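Local coordinates for hydrolase (Thermococcus thioreducens, PDB 6IAH), which is a magnesium-binding phosphatase of the haloacid dehalogenase superfamily with diverse substrate specificity, possibly including phosphoglycolate, at residues A[5-8]-A[9-13]; A[220-223]-A[224-228]; A[158-161]-A[162-166]; A[130-134]-A[135-139]; A[170-173]-A[174-178]. All coordinates share one frame; numbering follows the deposited sequence.

Contact 1 (A[5-8]-A[9-13]); sequences FDVD and GVLID. With MG (magnesium ion), chain B.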
loop_
_atom_site.group_PDB
_atom_site.type_symbol
_atom_site.label_atom_id
_atom_site.label_comp_id
_atom_site.label_asym_id
_atom_site.label_seq_id
_atom_site.Cartn_x
_atom_site.Cartn_y
_atom_site.Cartn_z
ATOM N N PHE A 5 -1.245 -10.288 -9.716
ATOM C CA PHE A 5 -0.458 -10.016 -8.490
ATOM C C PHE A 5 -0.969 -8.735 -7.797
ATOM O O PHE A 5 -1.379 -7.732 -8.423
ATOM C CB PHE A 5 1.023 -9.748 -8.823
ATOM C CG PHE A 5 1.656 -10.730 -9.732
ATOM C CD1 PHE A 5 2.238 -11.879 -9.216
ATOM C CD2 PHE A 5 1.753 -10.457 -11.124
ATOM C CE1 PHE A 5 2.855 -12.780 -10.060
ATOM C CE2 PHE A 5 2.370 -11.354 -11.971
ATOM C CZ PHE A 5 2.949 -12.522 -11.425
ATOM N N ASP A 6 -0.914 -8.772 -6.481
ATOM C CA ASP A 6 -0.736 -7.581 -5.659
ATOM C C ASP A 6 0.711 -7.108 -5.863
ATOM O O ASP A 6 1.577 -7.890 -6.265
ATOM C CB ASP A 6 -0.990 -7.946 -4.174
ATOM C CG ASP A 6 -0.870 -6.742 -3.205
ATOM O OD1 ASP A 6 -1.294 -5.614 -3.525
ATOM O OD2 ASP A 6 -0.333 -6.964 -2.106
ATOM N N VAL A 7 0.979 -5.840 -5.578
ATOM C CA VAL A 7 2.336 -5.313 -5.662
ATOM C C VAL A 7 2.968 -5.350 -4.279
ATOM O O VAL A 7 3.934 -6.072 -4.083
ATOM C CB VAL A 7 2.348 -3.921 -6.254
ATOM C CG1 VAL A 7 3.737 -3.318 -6.289
ATOM C CG2 VAL A 7 1.780 -3.946 -7.645
ATOM N N ASP A 8 2.429 -4.611 -3.335
ATOM C CA ASP A 8 3.140 -4.396 -2.032
ATOM C C ASP A 8 3.052 -5.633 -1.143
ATOM O O ASP A 8 1.968 -6.064 -0.806
ATOM C CB ASP A 8 2.537 -3.175 -1.295
ATOM C CG ASP A 8 2.804 -1.812 -2.020
ATOM O OD1 ASP A 8 3.504 -1.732 -3.061
ATOM O OD2 ASP A 8 2.315 -0.773 -1.507
ATOM N N GLY A 9 4.193 -6.175 -0.735
ATOM C CA GLY A 9 4.272 -7.379 0.057
ATOM C C GLY A 9 4.346 -8.644 -0.813
ATOM O O GLY A 9 4.502 -9.733 -0.248
ATOM N N VAL A 10 4.176 -8.525 -2.152
ATOM C CA VAL A 10 4.223 -9.661 -3.072
ATOM C C VAL A 10 5.355 -9.444 -4.086
ATOM O O VAL A 10 6.328 -10.208 -4.096
ATOM C CB VAL A 10 2.868 -9.858 -3.804
ATOM C CG1 VAL A 10 2.988 -10.884 -4.911
ATOM C CG2 VAL A 10 1.774 -10.271 -2.818
ATOM N N LEU A 11 5.225 -8.460 -4.987
ATOM C CA LEU A 11 6.321 -8.134 -5.930
ATOM C C LEU A 11 7.408 -7.261 -5.314
ATOM O O LEU A 11 8.553 -7.350 -5.749
ATOM C CB LEU A 11 5.796 -7.451 -7.181
ATOM C CG LEU A 11 4.686 -8.245 -7.894
ATOM C CD1 LEU A 11 4.084 -7.483 -9.088
ATOM C CD2 LEU A 11 5.147 -9.620 -8.348
ATOM N N ILE A 12 7.020 -6.356 -4.407
ATOM C CA ILE A 12 7.914 -5.334 -3.829
ATOM C C ILE A 12 7.811 -5.369 -2.312
ATOM O O ILE A 12 6.680 -5.405 -1.743
ATOM C CB ILE A 12 7.528 -3.916 -4.321
ATOM C CG1 ILE A 12 7.855 -3.804 -5.822
ATOM C CG2 ILE A 12 8.315 -2.840 -3.588
ATOM C CD1 ILE A 12 7.343 -2.545 -6.485
ATOM N N ASP A 13 8.974 -5.359 -1.657
ATOM C CA ASP A 13 9.053 -5.208 -0.202
ATOM C C ASP A 13 9.107 -3.704 0.010
ATOM O O ASP A 13 10.117 -3.057 -0.372
ATOM C CB ASP A 13 10.319 -5.857 0.327
ATOM C CG ASP A 13 10.537 -5.666 1.823
ATOM O OD1 ASP A 13 9.851 -4.926 2.546
ATOM O OD2 ASP A 13 11.490 -6.308 2.294
HETATM MG MG MG B . -0.107 -6.280 -0.330
HETATM O O HOH W 1 -0.585 -4.411 -0.852
HETATM O O HOH W 2 0.514 -5.671 1.463
HETATM O O HOH W 3 -2.108 -6.731 0.162
#
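The carbonyl oxygen of Val7 is the hub of the turn: Val10 N lies 3.1 Å from Val7 O (N-H...O 156°), Ile12 N reaches the same oxygen from the opposite face of its plane, and Leu11 N adds a weak bond. The sequence Asp6-Asp8-Val10, following strand 2-5, matches the DxDx(T/V) signature of the haloacid dehalogenase superfamily. Gly9 has a phi of 89°, where a CB would collide with the Asp8 carbonyl oxygen. Asp8 O binds the magnesium ion at 2.1 Å and Asp6 OD2 binds the same ion at 1.9 Å, with Asp199 and three waters completing six ligands. The Asp8 carboxylate is engaged by Arg152 and Tyr18 instead, and Asp6 OD1 by Lys179.

The Leu11 side chain crosses Phe5 at about a right angle. Its CG lies beside the backbone N (chi1 -54°), which sends CD2 over one face of the Phe5 ring, 4.1 Å from the centroid, a CH-pi contact displaced toward the rim. An alanine here, lacking CG and both methyls, would probably leave a gap over the Phe5 ring and let that ring turn more freely. Val7 and Ile12 run alongside each other, with Val7 CG1 3.7 Å from Ile12 CD1.

Contact 2 (A[220-223]-A[224-228]); sequences VMVG and RDVKD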
loop_
_atom_site.group_PDB
_atom_site.type_symbol
_atom_site.label_atom_id
_atom_site.label_comp_id
_atom_site.label_asym_id
_atom_site.label_seq_id
_atom_site.Cartn_x
_atom_site.Cartn_y
_atom_site.Cartn_z
ATOM N N VAL A 220 -3.679 -17.318 -3.751
ATOM C CA VAL A 220 -2.475 -17.795 -3.051
ATOM C C VAL A 220 -1.929 -16.692 -2.169
ATOM O O VAL A 220 -1.719 -15.536 -2.626
ATOM C CB VAL A 220 -1.438 -18.286 -4.101
ATOM C CG1 VAL A 220 -0.058 -18.539 -3.510
ATOM C CG2 VAL A 220 -1.958 -19.547 -4.775
ATOM N N MET A 221 -1.611 -17.035 -0.930
ATOM C CA MET A 221 -1.114 -16.069 -0.016
ATOM C C MET A 221 0.333 -16.345 0.227
ATOM O O MET A 221 0.666 -17.385 0.784
ATOM C CB MET A 221 -1.868 -16.079 1.296
ATOM C CG MET A 221 -1.309 -15.012 2.240
ATOM S SD MET A 221 -2.090 -14.867 3.834
ATOM C CE MET A 221 -3.725 -14.288 3.335
ATOM N N VAL A 222 1.194 -15.399 -0.156
ATOM C CA VAL A 222 2.627 -15.551 0.061
ATOM C C VAL A 222 2.911 -15.647 1.537
ATOM O O VAL A 222 2.228 -14.998 2.323
ATOM C CB VAL A 222 3.474 -14.489 -0.639
ATOM C CG1 VAL A 222 3.251 -14.593 -2.138
ATOM C CG2 VAL A 222 3.177 -13.077 -0.111
ATOM N N GLY A 223 3.852 -16.502 1.907
ATOM C CA GLY A 223 4.237 -16.680 3.328
ATOM C C GLY A 223 3.312 -17.607 4.139
ATOM O O GLY A 223 3.594 -17.914 5.321
ATOM N N ARG A 224 2.199 -17.997 3.551
ATOM C CA ARG A 224 1.323 -19.023 4.111
ATOM C C ARG A 224 1.197 -20.203 3.173
ATOM O O ARG A 224 1.414 -21.338 3.579
ATOM C CB ARG A 224 -0.045 -18.416 4.388
ATOM C CG ARG A 224 -0.958 -19.247 5.272
ATOM C CD ARG A 224 -2.336 -18.626 5.288
ATOM N NE ARG A 224 -3.001 -18.797 3.987
ATOM C CZ ARG A 224 -4.135 -18.217 3.635
ATOM N NH1 ARG A 224 -4.761 -17.405 4.464
ATOM N NH2 ARG A 224 -4.661 -18.467 2.423
ATOM N N ASP A 225 0.838 -19.952 1.921
ATOM C CA ASP A 225 0.537 -20.997 0.949
ATOM C C ASP A 225 1.776 -21.372 0.108
ATOM O O ASP A 225 1.834 -22.429 -0.533
ATOM C CB ASP A 225 -0.610 -20.553 0.030
ATOM C CG ASP A 225 -1.824 -20.144 0.792
ATOM O OD1 ASP A 225 -1.999 -20.624 1.944
ATOM O OD2 ASP A 225 -2.638 -19.359 0.292
ATOM N N VAL A 226 2.767 -20.485 0.111
ATOM C CA VAL A 226 3.941 -20.610 -0.720
ATOM C C VAL A 226 4.949 -19.676 -0.092
ATOM O O VAL A 226 4.566 -18.752 0.629
ATOM C CB VAL A 226 3.567 -20.265 -2.192
ATOM C CG1 VAL A 226 3.322 -18.761 -2.362
ATOM C CG2 VAL A 226 4.628 -20.770 -3.149
ATOM N N LYS A 227 6.225 -19.898 -0.314
ATOM C CA LYS A 227 7.246 -19.042 0.337
ATOM C C LYS A 227 7.162 -17.615 -0.151
ATOM O O LYS A 227 7.053 -16.684 0.626
ATOM C CB LYS A 227 8.649 -19.548 0.052
ATOM C CG LYS A 227 9.723 -18.820 0.868
ATOM C CD LYS A 227 11.092 -19.307 0.438
ATOM C CE LYS A 227 12.168 -18.643 1.289
ATOM N NZ LYS A 227 13.520 -18.844 0.696
ATOM N N ASP A 228 7.187 -17.441 -1.469
ATOM C CA ASP A 228 7.115 -16.109 -2.033
ATOM C C ASP A 228 6.661 -16.261 -3.457
ATOM O O ASP A 228 6.441 -17.382 -3.942
ATOM C CB ASP A 228 8.471 -15.417 -1.950
ATOM C CG ASP A 228 9.600 -16.223 -2.613
ATOM O OD1 ASP A 228 9.433 -16.815 -3.702
ATOM O OD2 ASP A 228 10.700 -16.250 -2.024
#
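Met221 and Asp225 meet through both backbone and side chain, and most of the tight part of the contact is theirs. Met221 O accepts Asp225 N at 2.8 Å and Arg224 N at 3.2 Å; the second bond closes a type II beta turn with Val222 and Gly223 at its corners, Gly223 taking the positive phi (81°). In return, Asp225 OD2 accepts Met221 N at 2.8 Å, met from above the carboxylate plane. Gly223 N to Val226 O, 2.7 Å, ties the next residues. On the apolar flank Val220 CG1 packs crosswise on Val226 CG1 at 3.6 Å, against Phe232 of helix 229-239. Arg224, bent at chi3 (70°), folds back so that one face of its guanidinium lies over Met221, whose CB is nearest the plane and whose CE is 3.5 Å from Arg224 NH1.

The solvent side is formed by Gly223 at the turn's corner and by Lys227, whose side chain starts out away from 220-223; both are exposed. The loop leads from the outermost strand 218-221 to helix 229-239, which Asp228 caps, its OD1 accepting Glu231 N.

Arg224 grips Asp225 side-on: NE lies 2.9 Å from OD1, in the guanidinium plane, while NH2 uses the syn lone pair of OD2. With Met221 N also on OD2, and Glu204 on Arg224 NH2, the carboxylate is likely to stay ionised and fixed in rotation.

Contact 3 (A[158-161]-A[162-166]); sequences ELAE and RIIGF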
loop_
_atom_site.group_PDB
_atom_site.type_symbol
_atom_site.label_atom_id
_atom_site.label_comp_id
_atom_site.label_asym_id
_atom_site.label_seq_id
_atom_site.Cartn_x
_atom_site.Cartn_y
_atom_site.Cartn_z
ATOM N N GLU A 158 4.059 3.140 -12.042
ATOM C CA GLU A 158 5.263 3.397 -12.828
ATOM C C GLU A 158 6.522 3.240 -11.962
ATOM O O GLU A 158 7.499 2.627 -12.409
ATOM C CB GLU A 158 5.228 4.782 -13.470
ATOM C CG GLU A 158 6.227 4.965 -14.608
ATOM C CD GLU A 158 7.581 5.440 -14.133
ATOM O OE1 GLU A 158 7.609 6.270 -13.195
ATOM O OE2 GLU A 158 8.615 4.996 -14.699
ATOM N N LEU A 159 6.500 3.787 -10.752
ATOM C CA LEU A 159 7.622 3.584 -9.793
ATOM C C LEU A 159 7.876 2.094 -9.476
ATOM O O LEU A 159 9.035 1.644 -9.430
ATOM C CB LEU A 159 7.409 4.346 -8.464
ATOM C CG LEU A 159 7.200 5.876 -8.553
ATOM C CD1 LEU A 159 6.927 6.440 -7.167
ATOM C CD2 LEU A 159 8.394 6.528 -9.212
ATOM N N ALA A 160 6.799 1.344 -9.226
ATOM C CA ALA A 160 6.913 -0.080 -9.000
ATOM C C ALA A 160 7.578 -0.811 -10.179
ATOM O O ALA A 160 8.430 -1.650 -9.959
ATOM C CB ALA A 160 5.561 -0.674 -8.726
ATOM N N GLU A 161 7.141 -0.496 -11.405
ATOM C CA GLU A 161 7.805 -1.003 -12.580
ATOM C C GLU A 161 9.307 -0.701 -12.676
ATOM O O GLU A 161 10.072 -1.526 -13.153
ATOM C CB GLU A 161 7.123 -0.507 -13.834
ATOM C CG GLU A 161 5.749 -1.077 -13.937
ATOM C CD GLU A 161 4.943 -0.455 -15.053
ATOM O OE1 GLU A 161 5.197 0.712 -15.423
ATOM O OE2 GLU A 161 4.072 -1.156 -15.574
ATOM N N ARG A 162 9.746 0.446 -12.165
ATOM C CA ARG A 162 11.169 0.740 -12.042
ATOM C C ARG A 162 11.852 -0.149 -11.042
ATOM O O ARG A 162 12.945 -0.675 -11.298
ATOM C CB ARG A 162 11.401 2.196 -11.648
ATOM C CG ARG A 162 10.907 3.181 -12.728
ATOM C CD ARG A 162 11.330 4.561 -12.249
ATOM N NE ARG A 162 10.474 5.614 -12.737
ATOM C CZ ARG A 162 10.539 6.862 -12.262
ATOM N NH1 ARG A 162 11.465 7.229 -11.397
ATOM N NH2 ARG A 162 9.729 7.744 -12.706
ATOM N N ILE A 163 11.210 -0.346 -9.916
ATOM C CA ILE A 163 11.812 -1.145 -8.830
ATOM C C ILE A 163 11.969 -2.611 -9.266
ATOM O O ILE A 163 12.958 -3.224 -8.986
ATOM C CB ILE A 163 10.956 -1.044 -7.538
ATOM C CG1 ILE A 163 11.055 0.375 -6.954
ATOM C CG2 ILE A 163 11.401 -2.041 -6.447
ATOM C CD1 ILE A 163 9.927 0.765 -6.083
ATOM N N ILE A 164 10.920 -3.132 -9.927
ATOM C CA ILE A 164 10.836 -4.515 -10.369
ATOM C C ILE A 164 11.703 -4.769 -11.592
ATOM O O ILE A 164 12.376 -5.784 -11.671
ATOM C CB ILE A 164 9.361 -4.900 -10.672
ATOM C CG1 ILE A 164 8.557 -4.899 -9.372
ATOM C CG2 ILE A 164 9.251 -6.270 -11.355
ATOM C CD1 ILE A 164 7.066 -4.772 -9.531
ATOM N N GLY A 165 11.711 -3.832 -12.529
ATOM C CA GLY A 165 12.361 -3.999 -13.796
ATOM C C GLY A 165 11.494 -4.769 -14.761
ATOM O O GLY A 165 12.003 -5.577 -15.563
ATOM N N PHE A 166 10.193 -4.524 -14.688
ATOM C CA PHE A 166 9.236 -5.164 -15.594
ATOM C C PHE A 166 8.020 -4.301 -15.700
ATOM O O PHE A 166 7.564 -3.729 -14.705
ATOM C CB PHE A 166 8.882 -6.570 -15.090
ATOM C CG PHE A 166 7.991 -7.362 -16.034
ATOM C CD1 PHE A 166 8.548 -8.169 -17.019
ATOM C CD2 PHE A 166 6.625 -7.364 -15.878
ATOM C CE1 PHE A 166 7.731 -8.901 -17.864
ATOM C CE2 PHE A 166 5.793 -8.110 -16.718
ATOM C CZ PHE A 166 6.350 -8.878 -17.707
#
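Glu158 turns back on itself at chi2 (-88°), while Arg162, one helical turn later, stays extended from CG to NE, and the two side chains thereby meet as a salt bridge. Arg162 NE points at Glu158 OE2, 2.8 Å away and almost straight (178°), with the oxygen in the guanidinium plane and approached on its syn side. Arg162 NH2 and Glu158 OE1 are 2.6 Å apart but badly angled, a weak bond. Glu158 was modelled in two conformers, so the pairing holds for one of them and the NH2 bond in particular is doubtful. Leu159 CD2 sits over the centre of one guanidinium face, 3.7 Å from Arg162 CZ, and Glu113 takes Arg162 NH1.

These residues belong to helix 154-164, the crossover of a beta-alpha-beta unit between strands 145-149 and 171-172. Regular i to i+4 bonds run to its end, Ile164 N to Ala160 O among them at 2.9 Å. There Gly165 adopts positive phi, where a side chain would collide with the preceding carbonyl oxygen. Its N donates to Glu161 O, and Phe166 N reaches the same oxygen weakly at 3.4 Å. The chain then brings Phe166 O back against Glu161, 3.3 Å from Glu161 CG; this buried oxygen has no polar partner in the model. The carboxylate of Glu161 continues onward, OE2 accepting Phe168 N.

Contact 4 (A[130-134]-A[135-139]); sequences PIVRR and GLLER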
loop_
_atom_site.group_PDB
_atom_site.type_symbol
_atom_site.label_atom_id
_atom_site.label_comp_id
_atom_site.label_asym_id
_atom_site.label_seq_id
_atom_site.Cartn_x
_atom_site.Cartn_y
_atom_site.Cartn_z
ATOM N N PRO A 130 12.830 -4.992 -4.770
ATOM C CA PRO A 130 12.055 -6.019 -5.469
ATOM C C PRO A 130 12.077 -7.338 -4.684
ATOM O O PRO A 130 13.099 -7.675 -4.049
ATOM C CB PRO A 130 12.773 -6.124 -6.819
ATOM C CG PRO A 130 14.162 -5.714 -6.536
ATOM C CD PRO A 130 14.045 -4.630 -5.527
ATOM N N ILE A 131 10.923 -7.980 -4.568
ATOM C CA ILE A 131 10.888 -9.403 -4.161
ATOM C C ILE A 131 10.935 -10.267 -5.420
ATOM O O ILE A 131 11.726 -11.160 -5.537
ATOM C CB ILE A 131 9.651 -9.754 -3.298
ATOM C CG1 ILE A 131 9.589 -8.853 -2.057
ATOM C CG2 ILE A 131 9.665 -11.234 -2.943
ATOM C CD1 ILE A 131 8.229 -8.819 -1.366
ATOM N N VAL A 132 10.117 -9.942 -6.405
ATOM C CA VAL A 132 10.071 -10.764 -7.611
ATOM C C VAL A 132 11.382 -10.614 -8.431
ATOM O O VAL A 132 12.042 -9.573 -8.355
ATOM C CB VAL A 132 8.794 -10.442 -8.410
ATOM C CG1 VAL A 132 8.874 -9.056 -9.034
ATOM C CG2 VAL A 132 8.531 -11.518 -9.433
ATOM N N ARG A 133 11.787 -11.684 -9.133
ATOM C CA ARG A 133 12.918 -11.667 -10.040
ATOM C C ARG A 133 12.292 -11.422 -11.377
ATOM O O ARG A 133 11.400 -12.166 -11.767
ATOM C CB ARG A 133 13.670 -12.991 -10.036
ATOM C CG ARG A 133 14.259 -13.244 -8.647
ATOM C CD ARG A 133 15.352 -14.299 -8.702
ATOM N NE ARG A 133 14.939 -15.529 -9.389
ATOM C CZ ARG A 133 14.449 -16.633 -8.815
ATOM N NH1 ARG A 133 14.249 -16.746 -7.496
ATOM N NH2 ARG A 133 14.141 -17.660 -9.613
ATOM N N ARG A 134 12.776 -10.392 -12.075
ATOM C CA ARG A 134 12.237 -9.998 -13.385
ATOM C C ARG A 134 12.307 -11.148 -14.417
ATOM O O ARG A 134 11.457 -11.258 -15.323
ATOM C CB ARG A 134 12.951 -8.714 -13.904
ATOM C CG ARG A 134 14.436 -8.579 -13.557
ATOM C CD ARG A 134 15.074 -7.221 -13.956
ATOM N NE ARG A 134 16.473 -7.417 -14.340
ATOM C CZ ARG A 134 17.540 -7.158 -13.580
ATOM N NH1 ARG A 134 17.431 -6.613 -12.366
ATOM N NH2 ARG A 134 18.743 -7.441 -14.056
ATOM N N GLY A 135 13.322 -11.994 -14.285
ATOM C CA GLY A 135 13.511 -13.156 -15.199
ATOM C C GLY A 135 12.334 -14.100 -15.138
ATOM O O GLY A 135 11.865 -14.602 -16.178
ATOM N N LEU A 136 11.768 -14.279 -13.943
ATOM C CA LEU A 136 10.527 -15.065 -13.828
ATOM C C LEU A 136 9.312 -14.438 -14.495
ATOM O O LEU A 136 8.496 -15.177 -15.081
ATOM C CB LEU A 136 10.218 -15.465 -12.402
ATOM C CG LEU A 136 11.276 -16.370 -11.778
ATOM C CD1 LEU A 136 11.073 -16.562 -10.281
ATOM C CD2 LEU A 136 11.326 -17.738 -12.490
ATOM N N LEU A 137 9.164 -13.120 -14.411
ATOM C CA LEU A 137 8.011 -12.464 -15.024
ATOM C C LEU A 137 8.136 -12.581 -16.534
ATOM O O LEU A 137 7.151 -12.739 -17.253
ATOM C CB LEU A 137 7.896 -10.990 -14.578
ATOM C CG LEU A 137 7.567 -10.767 -13.105
ATOM C CD1 LEU A 137 7.828 -9.353 -12.677
ATOM C CD2 LEU A 137 6.147 -11.187 -12.765
ATOM N N GLU A 138 9.362 -12.412 -17.010
ATOM C CA GLU A 138 9.672 -12.562 -18.409
ATOM C C GLU A 138 9.368 -13.973 -18.837
ATOM O O GLU A 138 8.620 -14.199 -19.800
ATOM C CB GLU A 138 11.125 -12.203 -18.697
ATOM C CG GLU A 138 11.449 -10.706 -18.559
ATOM C CD GLU A 138 12.961 -10.408 -18.288
ATOM O OE1 GLU A 138 13.855 -11.297 -18.472
ATOM O OE2 GLU A 138 13.274 -9.263 -17.862
ATOM N N ARG A 139 9.877 -14.920 -18.080
ATOM C CA ARG A 139 9.579 -16.308 -18.448
ATOM C C ARG A 139 8.088 -16.601 -18.448
ATOM O O ARG A 139 7.574 -17.189 -19.417
ATOM C CB ARG A 139 10.317 -17.278 -17.537
ATOM C CG ARG A 139 11.765 -17.335 -17.877
ATOM C CD ARG A 139 12.496 -17.981 -16.753
ATOM N NE ARG A 139 12.007 -19.340 -16.506
ATOM C CZ ARG A 139 12.391 -20.118 -15.511
ATOM N NH1 ARG A 139 13.274 -19.691 -14.635
ATOM N NH2 ARG A 139 11.860 -21.354 -15.368
#
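Leu136 lies against the guanidinium of Arg133, its CD1 approaching one face off-centre toward NH2; the closest pair, Leu136 CD1 and Arg133 NH2, is 3.3 Å apart. The Arg133 chain, bent at chi3 (-51°), crosses the leucine obliquely to reach it. Beside this pair, Val132 and Leu137 cross at about a right angle, with Val132 CG1 3.8 Å from Leu137 CD1 and Val132 CG2 3.9 Å from Leu137 CG.

The backbone beneath is the start of helix 134-141, with Arg133 at the N-cap position. Arg133 O receives Leu136 N at 3.1 Å through a bent, weak bond (129°), whereas Arg134 O receives Glu138 N at 2.9 Å in a regular helical bond (166°).

Further out, helix 229-239 positions both parts. Asn230 bonds to Arg133 N and Ile131 O, Leu233 touches Leu136, and Glu234 forms a salt bridge with Arg133 NH2. On the inner side, Val132 and Leu137 both rest on Ile164 of helix 154-164. With an alanine in place of Leu136, the Arg133 guanidinium would probably lose the methyl lying on its face and be freer to turn, with Glu234 still its charged partner.

At the N-cap position the charge of Arg133 probably faces the positive end of the helix dipole, and Arg139 NH1 is a further like charge 5.5 Å from Arg133 NH2; the carboxylate of Glu234 is likely to offset both.

Contact 5 (A[170-173]-A[174-178]); sequences NAVT and REAYL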
loop_
_atom_site.group_PDB
_atom_site.type_symbol
_atom_site.label_atom_id
_atom_site.label_comp_id
_atom_site.label_asym_id
_atom_site.label_seq_id
_atom_site.Cartn_x
_atom_site.Cartn_y
_atom_site.Cartn_z
ATOM N N ASN A 170 -1.316 -4.906 -18.201
ATOM C CA ASN A 170 -2.650 -5.124 -17.651
ATOM C C ASN A 170 -2.586 -4.786 -16.161
ATOM O O ASN A 170 -2.018 -5.556 -15.389
ATOM C CB ASN A 170 -3.016 -6.585 -17.848
ATOM C CG ASN A 170 -2.887 -7.044 -19.291
ATOM O OD1 ASN A 170 -3.326 -6.366 -20.193
ATOM N ND2 ASN A 170 -2.296 -8.217 -19.495
ATOM N N ALA A 171 -3.098 -3.619 -15.753
ATOM C CA ALA A 171 -2.962 -3.177 -14.393
ATOM C C ALA A 171 -4.252 -2.457 -14.004
ATOM O O ALA A 171 -4.772 -1.672 -14.805
ATOM C CB ALA A 171 -1.784 -2.242 -14.276
ATOM N N VAL A 172 -4.770 -2.757 -12.813
ATOM C CA VAL A 172 -5.862 -1.978 -12.193
ATOM C C VAL A 172 -5.265 -1.263 -11.006
ATOM O O VAL A 172 -4.694 -1.920 -10.126
ATOM C CB VAL A 172 -6.988 -2.901 -11.754
ATOM C CG1 VAL A 172 -8.087 -2.154 -11.051
ATOM C CG2 VAL A 172 -7.582 -3.572 -13.008
ATOM N N THR A 173 -5.406 0.071 -10.980
ATOM C CA THR A 173 -4.833 0.938 -9.931
ATOM C C THR A 173 -6.002 1.653 -9.285
ATOM O O THR A 173 -7.166 1.520 -9.717
ATOM C CB THR A 173 -3.830 1.989 -10.488
ATOM O OG1 THR A 173 -4.440 2.672 -11.589
ATOM C CG2 THR A 173 -2.609 1.309 -10.992
ATOM N N ARG A 174 -5.702 2.387 -8.242
ATOM C CA ARG A 174 -6.755 2.984 -7.418
ATOM C C ARG A 174 -7.636 4.042 -8.095
ATOM O O ARG A 174 -8.675 4.349 -7.578
ATOM C CB ARG A 174 -6.175 3.490 -6.120
ATOM C CG ARG A 174 -5.342 4.749 -6.260
ATOM C CD ARG A 174 -5.244 5.473 -4.934
ATOM N NE ARG A 174 -4.237 6.538 -4.966
ATOM C CZ ARG A 174 -2.976 6.431 -4.523
ATOM N NH1 ARG A 174 -2.453 5.272 -4.040
ATOM N NH2 ARG A 174 -2.189 7.501 -4.609
ATOM N N GLU A 175 -7.223 4.566 -9.244
ATOM C CA GLU A 175 -8.052 5.456 -10.084
ATOM C C GLU A 175 -9.327 4.769 -10.552
ATOM O O GLU A 175 -10.264 5.444 -10.961
ATOM C CB GLU A 175 -7.323 5.884 -11.386
ATOM C CG GLU A 175 -6.144 6.850 -11.213
ATOM C CD GLU A 175 -4.885 6.166 -10.717
ATOM O OE1 GLU A 175 -4.882 4.915 -10.719
ATOM O OE2 GLU A 175 -3.937 6.862 -10.278
ATOM N N ALA A 176 -9.324 3.446 -10.607
ATOM C CA ALA A 176 -10.381 2.712 -11.254
ATOM C C ALA A 176 -11.274 1.972 -10.215
ATOM O O ALA A 176 -12.520 2.226 -10.162
ATOM C CB ALA A 176 -9.764 1.779 -12.269
ATOM N N TYR A 177 -10.628 1.148 -9.354
ATOM C CA TYR A 177 -11.281 0.226 -8.404
ATOM C C TYR A 177 -10.376 0.028 -7.208
ATOM O O TYR A 177 -9.201 0.342 -7.273
ATOM C CB TYR A 177 -11.558 -1.140 -9.020
ATOM C CG TYR A 177 -12.470 -1.061 -10.229
ATOM C CD1 TYR A 177 -13.846 -0.981 -10.069
ATOM C CD2 TYR A 177 -11.960 -0.995 -11.502
ATOM C CE1 TYR A 177 -14.681 -0.884 -11.154
ATOM C CE2 TYR A 177 -12.813 -0.849 -12.602
ATOM C CZ TYR A 177 -14.172 -0.827 -12.399
ATOM O OH TYR A 177 -15.061 -0.708 -13.463
ATOM N N LEU A 178 -10.942 -0.407 -6.099
ATOM C CA LEU A 178 -10.153 -0.670 -4.904
ATOM C C LEU A 178 -10.543 -2.026 -4.326
ATOM O O LEU A 178 -11.728 -2.313 -4.077
ATOM C CB LEU A 178 -10.308 0.435 -3.840
ATOM C CG LEU A 178 -9.106 0.611 -2.876
ATOM C CD1 LEU A 178 -7.898 1.242 -3.602
ATOM C CD2 LEU A 178 -9.445 1.444 -1.629
#
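Thr173 and Ala176 are joined by the backbone bond of a beta turn: Ala176 N donates to Thr173 O at 3.0 Å, closing the turn. The two residues between, Arg174 and Glu175, both have near-helical angles, which fits so tight a reversal straight after strand 171-172.

Polar side chains form the second group. Thr173 OG1 stands between its backbone N and carbonyl carbon (chi1 50°), and Glu175 bends at chi2 (77°), so hydroxyl and carboxylate converge over the turn. Thr173 OG1 and Glu175 OE1 are modelled 2.4 Å apart with OG1 the donor, a separation too short to be trusted in detail, so the bond remains doubtful. The other oxygen, Glu175 OE2, accepts Ala154 N. The extended Arg174 chain carries NH1 to Glu156, in a salt bridge, and also to the carbonyl oxygen of Gly151.

The apolar contacts are looser. Val172 CG1 lies at the edge of the Tyr177 ring, near its plane, 4.1 Å from Tyr177 CD2, and Val172 CG1 is 4.4 Å from Ala176 CB.

Strand 171-172 is an outermost strand of the parallel sheet, paired with 145-149. From it the turn leads toward helix 183-189, on which Val172 and Tyr177 both rest, while Glu175 holds to Ala154 at the start of helix 154-164.

Along the chain the order is contact 1, 4, 3, 5, 2. Contact 1 follows the central strand 2-5 of the parallel sheet, whose outermost strands 171-172 and 218-221 lead into contacts 5 and 2, with centres about 23 Å apart. Contacts 1, 3 and 4 form one cluster, with centres about 11 to 12 Å apart: Ile12 packs on Ala160 and Ile164, contacts 3 and 4 meet through Ile163 O and Pro130, and Leu11 O probably bonds Ile131 N and Val132 N, next to the small sheet of strands 12-13 and 129-130. Contact 2 touches contact 1 through Val222 on Gly9 and Val10. The magnesium-binding turn is thus flanked by helix 154-164 and by the 220-228 loop.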